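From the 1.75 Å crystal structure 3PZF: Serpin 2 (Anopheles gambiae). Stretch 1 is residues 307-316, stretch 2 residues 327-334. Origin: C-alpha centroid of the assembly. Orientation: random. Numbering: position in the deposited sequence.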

# COMPACT_ATOMS: atom_id res chain seq x y z
N GLU A 307 -11.37 19.09 0.80
CA GLU A 307 -12.55 19.50 1.58
C GLU A 307 -12.64 18.80 2.95
O GLU A 307 -13.12 19.40 3.91
CB GLU A 307 -13.83 19.26 0.79
CG GLU A 307 -15.10 19.66 1.52
CD GLU A 307 -15.62 21.03 1.12
OE1 GLU A 307 -16.86 21.19 1.02
OE2 GLU A 307 -14.79 21.95 0.90
N ILE A 308 -12.19 17.56 3.05
CA ILE A 308 -12.26 16.82 4.32
C ILE A 308 -11.27 17.36 5.37
O ILE A 308 -11.36 17.03 6.56
CB ILE A 308 -12.02 15.31 4.13
CG1 ILE A 308 -10.68 15.06 3.44
CG2 ILE A 308 -13.14 14.68 3.31
CD1 ILE A 308 -10.25 13.61 3.49
N PHE A 309 -10.32 18.20 4.94
CA PHE A 309 -9.41 18.84 5.88
C PHE A 309 -9.78 20.31 6.10
O PHE A 309 -9.06 21.03 6.80
CB PHE A 309 -7.96 18.70 5.38
CG PHE A 309 -7.58 17.29 5.07
CD1 PHE A 309 -7.50 16.36 6.09
CD2 PHE A 309 -7.38 16.88 3.76
CE1 PHE A 309 -7.17 15.03 5.81
CE2 PHE A 309 -7.05 15.55 3.47
CZ PHE A 309 -6.95 14.63 4.50
N SER A 310 -10.90 20.73 5.54
CA SER A 310 -11.28 22.15 5.58
C SER A 310 -12.17 22.47 6.78
O SER A 310 -12.68 21.58 7.46
CB SER A 310 -12.00 22.54 4.29
OG SER A 310 -13.35 22.12 4.30
N GLN A 311 -12.36 23.76 7.05
CA GLN A 311 -13.24 24.18 8.14
C GLN A 311 -14.69 23.77 7.86
O GLN A 311 -15.54 23.77 8.75
CB GLN A 311 -13.16 25.70 8.35
N ASN A 312 -14.95 23.41 6.61
CA ASN A 312 -16.29 23.01 6.19
C ASN A 312 -16.52 21.51 6.25
O ASN A 312 -17.56 21.02 5.82
CB ASN A 312 -16.54 23.49 4.76
CG ASN A 312 -16.29 24.97 4.60
OD1 ASN A 312 -16.83 25.78 5.34
ND2 ASN A 312 -15.46 25.32 3.63
N ALA A 313 -15.54 20.77 6.76
CA ALA A 313 -15.68 19.33 6.89
C ALA A 313 -16.47 18.99 8.16
O ALA A 313 -16.39 19.69 9.16
CB ALA A 313 -14.30 18.65 6.93
N SER A 314 -17.21 17.90 8.09
CA SER A 314 -17.94 17.39 9.23
C SER A 314 -18.06 15.89 9.09
O SER A 314 -17.90 15.33 7.99
CB SER A 314 -19.34 18.00 9.29
OG SER A 314 -20.04 17.67 8.10
N LEU A 315 -18.34 15.24 10.20
CA LEU A 315 -18.45 13.79 10.24
C LEU A 315 -19.74 13.41 10.97
O LEU A 315 -19.73 12.60 11.89
CB LEU A 315 -17.25 13.21 10.98
CG LEU A 315 -15.84 13.42 10.39
CD1 LEU A 315 -14.83 12.98 11.46
CD2 LEU A 315 -15.65 12.65 9.09
N PRO A 316 -20.87 13.94 10.52
CA PRO A 316 -22.12 13.80 11.30
C PRO A 316 -22.66 12.37 11.40
O PRO A 316 -23.50 12.11 12.27
CB PRO A 316 -23.11 14.66 10.52
CG PRO A 316 -22.56 14.68 9.11
CD PRO A 316 -21.07 14.67 9.26
N GLU A 327 -19.11 20.74 15.28
CA GLU A 327 -18.81 19.83 14.17
C GLU A 327 -17.34 19.42 14.20
O GLU A 327 -16.46 20.27 14.24
CB GLU A 327 -19.12 20.48 12.82
CG GLU A 327 -20.60 20.72 12.55
CD GLU A 327 -21.31 19.50 11.98
OE1 GLU A 327 -21.20 18.41 12.57
OE2 GLU A 327 -21.98 19.65 10.94
N VAL A 328 -17.09 18.12 14.15
CA VAL A 328 -15.72 17.60 14.20
C VAL A 328 -15.31 17.07 12.83
O VAL A 328 -16.17 16.74 12.01
CB VAL A 328 -15.61 16.47 15.24
CG1 VAL A 328 -15.76 17.04 16.64
CG2 VAL A 328 -16.67 15.40 14.97
N ARG A 329 -13.99 16.99 12.60
CA ARG A 329 -13.45 16.46 11.35
C ARG A 329 -12.21 15.62 11.67
O ARG A 329 -11.72 15.63 12.80
CB ARG A 329 -13.07 17.59 10.38
CG ARG A 329 -11.88 18.47 10.85
CD ARG A 329 -11.06 18.99 9.65
NE ARG A 329 -9.93 19.84 10.06
N VAL A 330 -11.71 14.90 10.68
CA VAL A 330 -10.55 14.08 10.90
C VAL A 330 -9.39 15.06 11.04
O VAL A 330 -9.20 15.93 10.20
CB VAL A 330 -10.31 13.11 9.71
CG1 VAL A 330 -9.05 12.33 9.94
CG2 VAL A 330 -11.48 12.15 9.57
N SER A 331 -8.64 14.95 12.14
CA SER A 331 -7.52 15.85 12.36
C SER A 331 -6.32 15.46 11.53
O SER A 331 -5.77 16.28 10.80
CB SER A 331 -7.12 15.85 13.82
OG SER A 331 -8.26 16.08 14.63
N ARG A 332 -5.90 14.20 11.67
CA ARG A 332 -4.71 13.69 10.99
C ARG A 332 -4.96 12.27 10.54
O ARG A 332 -5.68 11.53 11.23
CB ARG A 332 -3.53 13.69 11.95
CG ARG A 332 -3.11 15.08 12.42
CD ARG A 332 -1.92 14.99 13.33
NE ARG A 332 -1.65 16.26 14.00
CZ ARG A 332 -0.54 16.98 13.85
NH1 ARG A 332 0.44 16.57 13.03
NH2 ARG A 332 -0.40 18.12 14.52
N ILE A 333 -4.38 11.89 9.40
CA ILE A 333 -4.46 10.53 8.89
C ILE A 333 -3.04 10.00 8.81
O ILE A 333 -2.16 10.62 8.21
CB ILE A 333 -5.09 10.48 7.47
CG1 ILE A 333 -6.50 11.07 7.52
CG2 ILE A 333 -5.13 9.05 6.95
CD1 ILE A 333 -7.20 11.12 6.16
N PHE A 334 -2.81 8.84 9.41
CA PHE A 334 -1.47 8.23 9.38
C PHE A 334 -1.56 6.85 8.73
O PHE A 334 -2.50 6.10 8.98
CB PHE A 334 -0.91 8.07 10.80
CG PHE A 334 -0.64 9.38 11.52
CD1 PHE A 334 0.50 10.12 11.23
CD2 PHE A 334 -1.50 9.83 12.51
CE1 PHE A 334 0.76 11.30 11.91
CE2 PHE A 334 -1.25 11.02 13.18
CZ PHE A 334 -0.12 11.75 12.88
O HOH W 1 -12.87 15.12 7.79
O HOH W 2 -19.26 16.42 12.63

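Two irregular segments can pack closely without the ladder of direct hydrogen bonds that joins strands, with water and side-chain packing joining them. This pair in Serpin 2 is a good example. Stretch 1 leaves a short 3-10 segment through a type I turn from S310 to A313 and is then extended through A313 and S314; stretch 2 is loop from V328 to S331, with a strand from R332. The backbones come close at S314 and R329, whose CA atoms are 5.1 Å apart, and no direct hydrogen bond across the interface is clear. Water 1 bridges instead, donating to I308 O (2.7 Å) and accepting from V330 N (3.1 Å). Water 2 accepts from both L315 N (2.9 Å) and V328 N (3.1 Å), and its oxygen lies 2.8 Å from OE1 of the poorly ordered E327. Beside it, S314 CA lies 3.4 Å from V328 O, a CA-H...O contact.

The turn is held from within. With chi1 in the p well, S310 OG donates to E307 O (2.8 Å) and accepts from N312 N (3.1 Å), so S310, whose CA-to-CB bond points away from stretch 2, ties the 3-10 segment to the turn. A313 CB points toward stretch 2 and meets R329 CB at 3.8 Å. R329, with chi1 p, chi2 between wells at 148° and chi3 t, carries its aliphatic portion past the carbonyls of I308 and S310, placing CD 3.7 Å from I308 O and 3.8 Å from S310 O; its guanidinium beyond NE is not modelled.

Two larger side chains start sideways but finish nearer their partners. F309 (chi1 m) brings CZ within 3.9 Å of I333 CD1, which meets the ring at its edge. L315 (m, t) extends CD1 to 3.9 Å from V330 CG2, joining the apolar packing. One cost remains: V330 O is buried by the contact without a polar partner in the model.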